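Local coordinates for dimeric protein of unknown function and ferredoxin-like fold (Bacteroides fragilis, PDB 3FMB) that is of unknown function but forms a dimer of ferredoxin-like subunits and belongs to the stress-responsive A/B barrel family, at residues V21-L26 with D86-Y91; F27-D32 with E36-V41; E72-A77 with K108-C113. All coordinates share one frame; numbering follows the deposited sequence.

Contact 1 of 3, residues V21-L26 with D86-Y91. With SO4 (sulfate ion), chain C; EDO (1,2-ethanediol), chain F.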
# COMPACT_ATOMS: atom_id res chain seq x y z
N VAL A 21 6.36 -11.05 -6.52
CA VAL A 21 6.44 -10.04 -5.47
C VAL A 21 5.52 -8.86 -5.77
O VAL A 21 5.51 -8.34 -6.89
CB VAL A 21 7.91 -9.55 -5.28
CG1 VAL A 21 7.97 -8.30 -4.45
CG2 VAL A 21 8.76 -10.69 -4.67
N LYS A 22 4.76 -8.44 -4.76
CA LYS A 22 4.07 -7.16 -4.78
C LYS A 22 4.89 -6.11 -4.05
O LYS A 22 5.34 -6.33 -2.92
CB LYS A 22 2.67 -7.27 -4.16
CG LYS A 22 1.77 -8.28 -4.92
CD LYS A 22 0.30 -8.06 -4.67
CE LYS A 22 -0.57 -9.12 -5.31
NZ LYS A 22 -2.01 -8.79 -5.11
N HIS A 23 5.10 -4.98 -4.71
CA HIS A 23 5.87 -3.86 -4.20
C HIS A 23 4.85 -2.72 -4.03
O HIS A 23 4.30 -2.18 -5.03
CB HIS A 23 6.96 -3.46 -5.22
CG HIS A 23 7.67 -2.16 -4.93
ND1 HIS A 23 8.42 -1.95 -3.80
CD2 HIS A 23 7.73 -1.01 -5.64
CE1 HIS A 23 8.93 -0.72 -3.83
NE2 HIS A 23 8.49 -0.12 -4.93
N ILE A 24 4.52 -2.41 -2.78
CA ILE A 24 3.50 -1.40 -2.49
C ILE A 24 4.15 -0.27 -1.73
O ILE A 24 4.80 -0.48 -0.70
CB ILE A 24 2.32 -1.97 -1.66
CG1 ILE A 24 1.68 -3.15 -2.42
CG2 ILE A 24 1.31 -0.82 -1.30
CD1 ILE A 24 0.29 -3.55 -1.84
N VAL A 25 3.94 0.95 -2.22
CA VAL A 25 4.54 2.15 -1.58
C VAL A 25 3.45 3.21 -1.44
O VAL A 25 2.70 3.47 -2.38
CB VAL A 25 5.77 2.77 -2.39
CG1 VAL A 25 6.48 3.88 -1.55
CG2 VAL A 25 6.74 1.67 -2.88
N LEU A 26 3.34 3.77 -0.24
CA LEU A 26 2.47 4.93 -0.02
C LEU A 26 3.35 6.14 0.35
O LEU A 26 4.39 5.99 1.04
CB LEU A 26 1.49 4.65 1.11
CG LEU A 26 0.51 3.47 0.95
CD1 LEU A 26 -0.44 3.36 2.19
CD2 LEU A 26 -0.24 3.46 -0.36
N ASP A 86 15.10 -8.81 -6.89
CA ASP A 86 16.19 -8.31 -7.74
C ASP A 86 15.59 -7.39 -8.80
O ASP A 86 16.13 -6.32 -9.11
CB ASP A 86 16.92 -9.48 -8.42
CG ASP A 86 17.95 -10.18 -7.51
OD1 ASP A 86 18.41 -9.63 -6.48
OD2 ASP A 86 18.33 -11.31 -7.87
N ASP A 87 14.44 -7.79 -9.33
CA ASP A 87 13.72 -6.98 -10.32
C ASP A 87 13.17 -5.69 -9.72
O ASP A 87 13.19 -4.65 -10.36
CB ASP A 87 12.62 -7.80 -10.99
CG ASP A 87 13.16 -8.83 -12.00
OD1 ASP A 87 14.38 -8.93 -12.19
OD2 ASP A 87 12.33 -9.54 -12.60
N VAL A 88 12.63 -5.75 -8.50
CA VAL A 88 12.20 -4.54 -7.79
C VAL A 88 13.37 -3.54 -7.69
O VAL A 88 13.21 -2.36 -7.92
CB VAL A 88 11.65 -4.85 -6.37
CG1 VAL A 88 11.37 -3.57 -5.59
CG2 VAL A 88 10.44 -5.75 -6.45
N LYS A 89 14.56 -4.04 -7.37
CA LYS A 89 15.72 -3.20 -7.19
C LYS A 89 16.22 -2.65 -8.54
O LYS A 89 16.63 -1.48 -8.64
CB LYS A 89 16.81 -3.94 -6.45
CG LYS A 89 18.12 -3.13 -6.35
CD LYS A 89 18.80 -3.20 -4.98
CE LYS A 89 19.14 -1.80 -4.47
NZ LYS A 89 17.89 -1.09 -4.06
N PHE A 90 16.14 -3.47 -9.58
CA PHE A 90 16.43 -3.01 -10.96
C PHE A 90 15.55 -1.83 -11.35
O PHE A 90 16.01 -0.79 -11.83
CB PHE A 90 16.26 -4.18 -11.92
CG PHE A 90 16.60 -3.87 -13.32
CD1 PHE A 90 17.87 -4.18 -13.82
CD2 PHE A 90 15.67 -3.30 -14.17
CE1 PHE A 90 18.18 -3.92 -15.11
CE2 PHE A 90 16.00 -3.03 -15.50
CZ PHE A 90 17.22 -3.32 -15.95
N TYR A 91 14.25 -2.00 -11.15
CA TYR A 91 13.28 -0.91 -11.31
C TYR A 91 13.60 0.32 -10.44
O TYR A 91 13.57 1.46 -10.92
CB TYR A 91 11.89 -1.45 -10.97
CG TYR A 91 10.91 -0.42 -10.47
CD1 TYR A 91 10.15 0.35 -11.35
CD2 TYR A 91 10.73 -0.23 -9.10
CE1 TYR A 91 9.21 1.28 -10.86
CE2 TYR A 91 9.83 0.69 -8.62
CZ TYR A 91 9.08 1.43 -9.49
OH TYR A 91 8.23 2.33 -8.97
S SO4 C . 10.12 2.98 -4.67
O1 SO4 C . 9.03 2.54 -5.66
O2 SO4 C . 11.29 3.58 -5.32
O3 SO4 C . 10.63 1.89 -3.80
O4 SO4 C . 9.64 4.07 -3.79
C1 EDO F . 15.31 -2.78 -1.95
O1 EDO F . 15.17 -1.98 -0.76
C2 EDO F . 14.26 -2.43 -3.00
O2 EDO F . 14.83 -1.77 -4.17
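Val-21 opens the contact by setting its CG1 against CG2 of Val-88, 4.1 Å away, the two branched side chains crossing at about a right angle. This is the helix-on-sheet packing of a ferredoxin-like fold: helix 85-93 lies over one face of the antiparallel sheet, and strand 21-29 is one of the two inner strands beneath it. Valine suits both places, because its branched, apolar side chain is short enough to pack between strand and helix. Lys-22 points away from the helix, and its NZ forms a salt bridge with Glu-63 of the second subunit. His-23 returns to the helix side. With its CG anti to the backbone N (chi1 169°), the imidazole of His-23 stands beneath Val-88, whose CG1 makes a CH-pi contact over one face, 4.0 Å from the ring centroid. Tyr-91 meets the same ring obliquely, the planes turned 70° apart. Both nitrogens of His-23 have polar partners: ND1 is hydrogen-bonded to OD1 of Asp-115, while NE2 donates a straight bond (180°) of 2.8 Å to O1 of a sulfate, probably from the crystallisation liquor. Together these should fix the ring's rotation. The phenol OH of Tyr-91 adds only a weak bond, 3.4 Å long, to that same sulfate O1. Farther along the strand, Val-25 lends an apolar wall to the anion's site, its CG2 lying 3.7 Å from sulfate O1.

Contact 2 of 3, residues F27-D32 with E36-V41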
# COMPACT_ATOMS: atom_id res chain seq x y z
N PHE A 27 2.95 7.30 -0.17
CA PHE A 27 3.60 8.56 0.10
C PHE A 27 2.64 9.59 0.73
O PHE A 27 1.46 9.72 0.35
CB PHE A 27 4.15 9.18 -1.19
CG PHE A 27 5.17 8.35 -1.87
CD1 PHE A 27 6.51 8.46 -1.53
CD2 PHE A 27 4.79 7.47 -2.88
CE1 PHE A 27 7.48 7.67 -2.17
CE2 PHE A 27 5.76 6.70 -3.53
CZ PHE A 27 7.07 6.82 -3.19
N LYS A 28 3.20 10.39 1.63
CA LYS A 28 2.54 11.54 2.23
C LYS A 28 3.40 12.77 1.96
O LYS A 28 4.61 12.81 2.22
CB LYS A 28 2.34 11.29 3.73
CG LYS A 28 1.58 12.42 4.42
CD LYS A 28 1.15 12.02 5.86
CE LYS A 28 0.50 13.17 6.59
NZ LYS A 28 -0.44 12.71 7.67
N LEU A 29 2.77 13.80 1.47
CA LEU A 29 3.46 15.02 1.17
C LEU A 29 3.35 15.92 2.39
O LEU A 29 2.41 15.78 3.19
CB LEU A 29 2.84 15.69 -0.05
CG LEU A 29 2.88 14.86 -1.34
CD1 LEU A 29 2.26 15.81 -2.41
CD2 LEU A 29 4.28 14.36 -1.71
N ARG A 30 4.28 16.85 2.53
CA ARG A 30 4.28 17.75 3.71
C ARG A 30 2.98 18.54 3.83
O ARG A 30 2.47 19.08 2.85
CB ARG A 30 5.44 18.76 3.67
CG ARG A 30 6.81 18.18 3.66
CD ARG A 30 7.86 19.29 3.71
NE ARG A 30 8.06 19.88 2.39
CZ ARG A 30 7.65 21.08 2.00
NH1 ARG A 30 6.99 21.89 2.83
NH2 ARG A 30 7.91 21.49 0.77
N ASP A 31 2.47 18.62 5.05
CA ASP A 31 1.21 19.26 5.35
C ASP A 31 1.12 20.71 4.83
O ASP A 31 0.09 21.14 4.35
CB ASP A 31 0.97 19.27 6.86
CG ASP A 31 0.51 17.94 7.40
OD1 ASP A 31 -0.04 17.11 6.63
OD2 ASP A 31 0.69 17.73 8.63
N ASP A 32 2.22 21.43 4.92
CA ASP A 32 2.22 22.84 4.56
C ASP A 32 2.37 23.15 3.07
O ASP A 32 2.38 24.30 2.69
CB ASP A 32 3.30 23.57 5.37
CG ASP A 32 4.74 23.15 5.02
OD1 ASP A 32 4.99 22.31 4.13
OD2 ASP A 32 5.67 23.68 5.67
N GLU A 36 -2.62 23.23 -4.33
CA GLU A 36 -2.40 23.36 -5.77
C GLU A 36 -1.09 22.71 -6.16
O GLU A 36 -1.04 22.01 -7.18
CB GLU A 36 -2.42 24.83 -6.26
CG GLU A 36 -3.49 25.66 -5.64
CD GLU A 36 -3.00 26.33 -4.36
OE1 GLU A 36 -2.15 27.28 -4.42
OE2 GLU A 36 -3.44 25.89 -3.28
N GLU A 37 -0.02 22.90 -5.39
CA GLU A 37 1.25 22.24 -5.73
C GLU A 37 1.24 20.76 -5.37
O GLU A 37 1.86 19.95 -6.07
CB GLU A 37 2.47 22.93 -5.12
CG GLU A 37 3.84 22.33 -5.57
CD GLU A 37 4.12 22.47 -7.07
OE1 GLU A 37 3.57 23.41 -7.72
OE2 GLU A 37 4.94 21.66 -7.57
N LYS A 38 0.55 20.37 -4.30
CA LYS A 38 0.36 18.95 -4.04
C LYS A 38 -0.25 18.24 -5.24
O LYS A 38 0.27 17.20 -5.67
CB LYS A 38 -0.53 18.70 -2.83
CG LYS A 38 0.12 19.01 -1.51
CD LYS A 38 -0.76 18.50 -0.37
CE LYS A 38 -0.17 18.84 0.97
NZ LYS A 38 -1.14 18.65 2.06
N LEU A 39 -1.29 18.86 -5.80
CA LEU A 39 -1.97 18.29 -6.95
C LEU A 39 -1.08 18.17 -8.20
O LEU A 39 -1.12 17.16 -8.89
CB LEU A 39 -3.25 19.07 -7.26
CG LEU A 39 -4.11 18.53 -8.40
CD1 LEU A 39 -4.54 17.09 -8.10
CD2 LEU A 39 -5.31 19.43 -8.62
N VAL A 40 -0.29 19.21 -8.48
CA VAL A 40 0.63 19.21 -9.61
C VAL A 40 1.63 18.07 -9.47
O VAL A 40 1.85 17.30 -10.41
CB VAL A 40 1.37 20.58 -9.75
CG1 VAL A 40 2.62 20.47 -10.70
CG2 VAL A 40 0.37 21.68 -10.20
N VAL A 41 2.21 17.97 -8.29
CA VAL A 41 3.14 16.89 -7.97
C VAL A 41 2.52 15.50 -8.10
O VAL A 41 3.10 14.62 -8.73
CB VAL A 41 3.72 17.09 -6.56
CG1 VAL A 41 4.48 15.82 -6.09
CG2 VAL A 41 4.64 18.33 -6.53
O HOH W 1 -0.16 16.01 2.71
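Leu-29 and Lys-38 run past each other in opposite directions, so that the end of the leucine meets the root of the lysine. CD1 of Leu-29 touches CG of Lys-38 at 4.0 Å and lies equally close to its CB and CA. The same Leu-29 methyl approaches CG1 of Val-41, one helical turn on, at 4.3 Å, which gives the leucine a small apolar seat on the buried side of the helix. Lysine suits the edge of this seat because its aliphatic base can pack while its charged end goes elsewhere. Its CG stands anti to the carbonyl carbon (chi1 -73°), and the chain is extended from there on, which carries the ammonium group back across the turn that leads into the helix. CE of Lys-38 rests 3.2 Å from the carbonyl O of Arg-30. NZ of Lys-38 reaches Leu-29 through a water that accepts from NZ at 2.9 Å and donates to the carbonyl O of Leu-29 at 2.6 Å. The carboxylate of Asp-31 remains 4.9 Å from NZ of Lys-38, measured to OD1, so any attraction acts at a distance. Leu-29 also touches Thr-107, and Val-41 packs on Leu-104. The arrangement belongs to the first beta-alpha unit of the ferredoxin-like fold, in which strand 21-29 passes through a short connection into helix 35-50, and the helix folds back over the strand's end.

Contact 3 of 3, residues E72-A77 with K108-C113. With EDO (1,2-ethanediol), chain D; SO4 (sulfate ion), chain C.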
# COMPACT_ATOMS: atom_id res chain seq x y z
N GLU A 72 -8.53 9.99 5.14
CA GLU A 72 -7.16 9.51 5.14
C GLU A 72 -6.20 10.65 4.85
O GLU A 72 -6.58 11.64 4.26
CB GLU A 72 -7.00 8.36 4.12
CG GLU A 72 -7.94 7.19 4.43
CD GLU A 72 -7.61 6.49 5.76
OE1 GLU A 72 -6.57 6.80 6.39
OE2 GLU A 72 -8.42 5.62 6.19
N THR A 73 -4.96 10.52 5.28
CA THR A 73 -3.98 11.61 5.17
C THR A 73 -2.78 11.36 4.25
O THR A 73 -1.98 12.24 4.05
CB THR A 73 -3.45 12.01 6.56
OG1 THR A 73 -2.73 10.93 7.14
CG2 THR A 73 -4.65 12.49 7.50
N TRP A 74 -2.65 10.15 3.71
CA TRP A 74 -1.60 9.84 2.75
C TRP A 74 -2.16 10.13 1.39
O TRP A 74 -3.36 10.01 1.16
CB TRP A 74 -1.11 8.40 2.89
CG TRP A 74 -0.37 8.24 4.21
CD1 TRP A 74 -0.85 8.44 5.46
CD2 TRP A 74 1.01 7.89 4.37
NE1 TRP A 74 0.14 8.26 6.40
CE2 TRP A 74 1.29 7.91 5.75
CE3 TRP A 74 2.03 7.60 3.48
CZ2 TRP A 74 2.56 7.60 6.27
CZ3 TRP A 74 3.29 7.33 3.98
CH2 TRP A 74 3.55 7.32 5.37
N ASN A 75 -1.30 10.60 0.49
CA ASN A 75 -1.79 11.15 -0.78
C ASN A 75 -1.68 10.25 -2.00
O ASN A 75 -2.48 10.33 -2.93
CB ASN A 75 -1.06 12.49 -1.14
CG ASN A 75 -0.79 13.37 0.06
OD1 ASN A 75 0.17 13.17 0.77
ND2 ASN A 75 -1.61 14.36 0.26
N ILE A 76 -0.66 9.41 -2.01
CA ILE A 76 -0.28 8.68 -3.19
C ILE A 76 -0.00 7.21 -2.85
O ILE A 76 0.72 6.91 -1.87
CB ILE A 76 1.03 9.26 -3.84
CG1 ILE A 76 0.89 10.75 -4.24
CG2 ILE A 76 1.46 8.35 -5.04
CD1 ILE A 76 2.29 11.44 -4.55
N ALA A 77 -0.53 6.30 -3.68
CA ALA A 77 -0.25 4.88 -3.57
C ALA A 77 0.40 4.43 -4.88
O ALA A 77 -0.06 4.80 -5.96
CB ALA A 77 -1.53 4.08 -3.34
N LYS A 108 7.84 15.72 -0.51
CA LYS A 108 7.64 14.48 0.25
C LYS A 108 7.92 14.67 1.74
O LYS A 108 8.90 15.35 2.13
CB LYS A 108 8.55 13.36 -0.32
CG LYS A 108 8.49 12.04 0.43
CD LYS A 108 9.32 10.88 -0.25
CE LYS A 108 10.82 11.21 -0.33
NZ LYS A 108 11.63 9.92 -0.43
N GLU A 109 7.07 14.09 2.57
CA GLU A 109 7.26 14.00 4.00
C GLU A 109 7.62 12.57 4.41
O GLU A 109 8.58 12.36 5.16
CB GLU A 109 6.00 14.48 4.72
CG GLU A 109 6.04 14.46 6.22
CD GLU A 109 7.13 15.30 6.86
OE1 GLU A 109 7.77 16.14 6.20
OE2 GLU A 109 7.31 15.13 8.09
N SER A 110 6.85 11.59 3.95
CA SER A 110 7.02 10.19 4.40
C SER A 110 6.79 9.23 3.26
O SER A 110 6.01 9.51 2.34
CB SER A 110 6.04 9.86 5.54
OG SER A 110 6.10 10.81 6.57
N ARG A 111 7.51 8.10 3.34
CA ARG A 111 7.35 6.95 2.46
C ARG A 111 7.21 5.71 3.32
O ARG A 111 8.01 5.46 4.23
CB ARG A 111 8.57 6.82 1.54
CG ARG A 111 8.61 5.56 0.70
CD ARG A 111 9.93 5.48 -0.05
NE ARG A 111 10.09 4.21 -0.79
CZ ARG A 111 10.49 3.06 -0.28
NH1 ARG A 111 10.75 2.94 1.00
NH2 ARG A 111 10.59 2.01 -1.06
N ALA A 112 6.24 4.88 2.97
CA ALA A 112 5.95 3.61 3.63
C ALA A 112 5.97 2.55 2.54
O ALA A 112 5.38 2.73 1.47
CB ALA A 112 4.57 3.66 4.31
N CYS A 113 6.66 1.43 2.78
CA CYS A 113 6.71 0.39 1.78
C CYS A 113 6.75 -1.02 2.37
O CYS A 113 7.45 -1.28 3.34
CB CYS A 113 7.94 0.57 0.87
SG CYS A 113 8.32 -0.82 -0.27
C1 EDO D . -5.59 14.22 2.21
O1 EDO D . -6.84 13.60 2.49
C2 EDO D . -4.66 13.19 1.58
O2 EDO D . -5.07 12.84 0.27
S SO4 C . 10.12 2.98 -4.67
O1 SO4 C . 9.03 2.54 -5.66
O2 SO4 C . 11.29 3.58 -5.32
O3 SO4 C . 10.63 1.89 -3.80
O4 SO4 C . 9.64 4.07 -3.79
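Trp-74 reaches across to Ser-110 and Ala-112 with the far corner of its indole. The side chain starts at CB with CG anti to the carbonyl carbon (chi1 -68°), which directs the ring system over the backbone of strand 21-29 toward strand 108-117. The pyrrole part makes no contact with 108-113, leaving the outer rim of the six-membered ring to do so. CZ3 of Trp-74 comes to 3.4 Å from the carbonyl O of Leu-26 and to 3.9 Å from CB of Ala-112. CH2 of Trp-74, at the tip, touches CB of Ser-110 at 3.6 Å. Both CB atoms lie obliquely to the indole, whereas the backbone C of Arg-111 sits at its edge, near the ring plane. Small residues fit at Ser-110 and Ala-112, since a broad aromatic ring must settle against them. In the ferredoxin-like sheet strand 21-29 lies between the two segments, and each segment carries a classic beta bulge against it: Asn-75 and Ile-76 facing Phe-27, Glu-109 and Ser-110 facing Lys-28. The indole lies at the dimer interface, where Cys-113 of the second subunit packs on it, and Ala-112 in turn meets Trp-74 of that subunit. Arg-111 forms a salt bridge with Glu-72 of the second subunit, and its guanidinium grips a sulfate edge-on: NE donates to sulfate O4 at 3.0 Å (172°), NH2 to O3 at 2.7 Å (156°).

In the fold
All three contacts gather round strand 21-29, an inner strand of the antiparallel sheet. Contact 1 uses its first six residues and helix 85-93, contact 2 its last three with the loop that follows and helix 35-50; their centres lie about 23 Å apart. Contact 3 reaches across it, from the loop leading into strand 76-82 to strand 108-117, its centre about 10 Å from contact 2's and 16 Å from contact 1's. Along the chain, contact 2 is nested within contact 1 and closes before contact 3 opens; contacts 1 and 3 interleave. The latter two share the sulfate and touch the second subunit, so bound sulfate and dimer interface both involve this sheet.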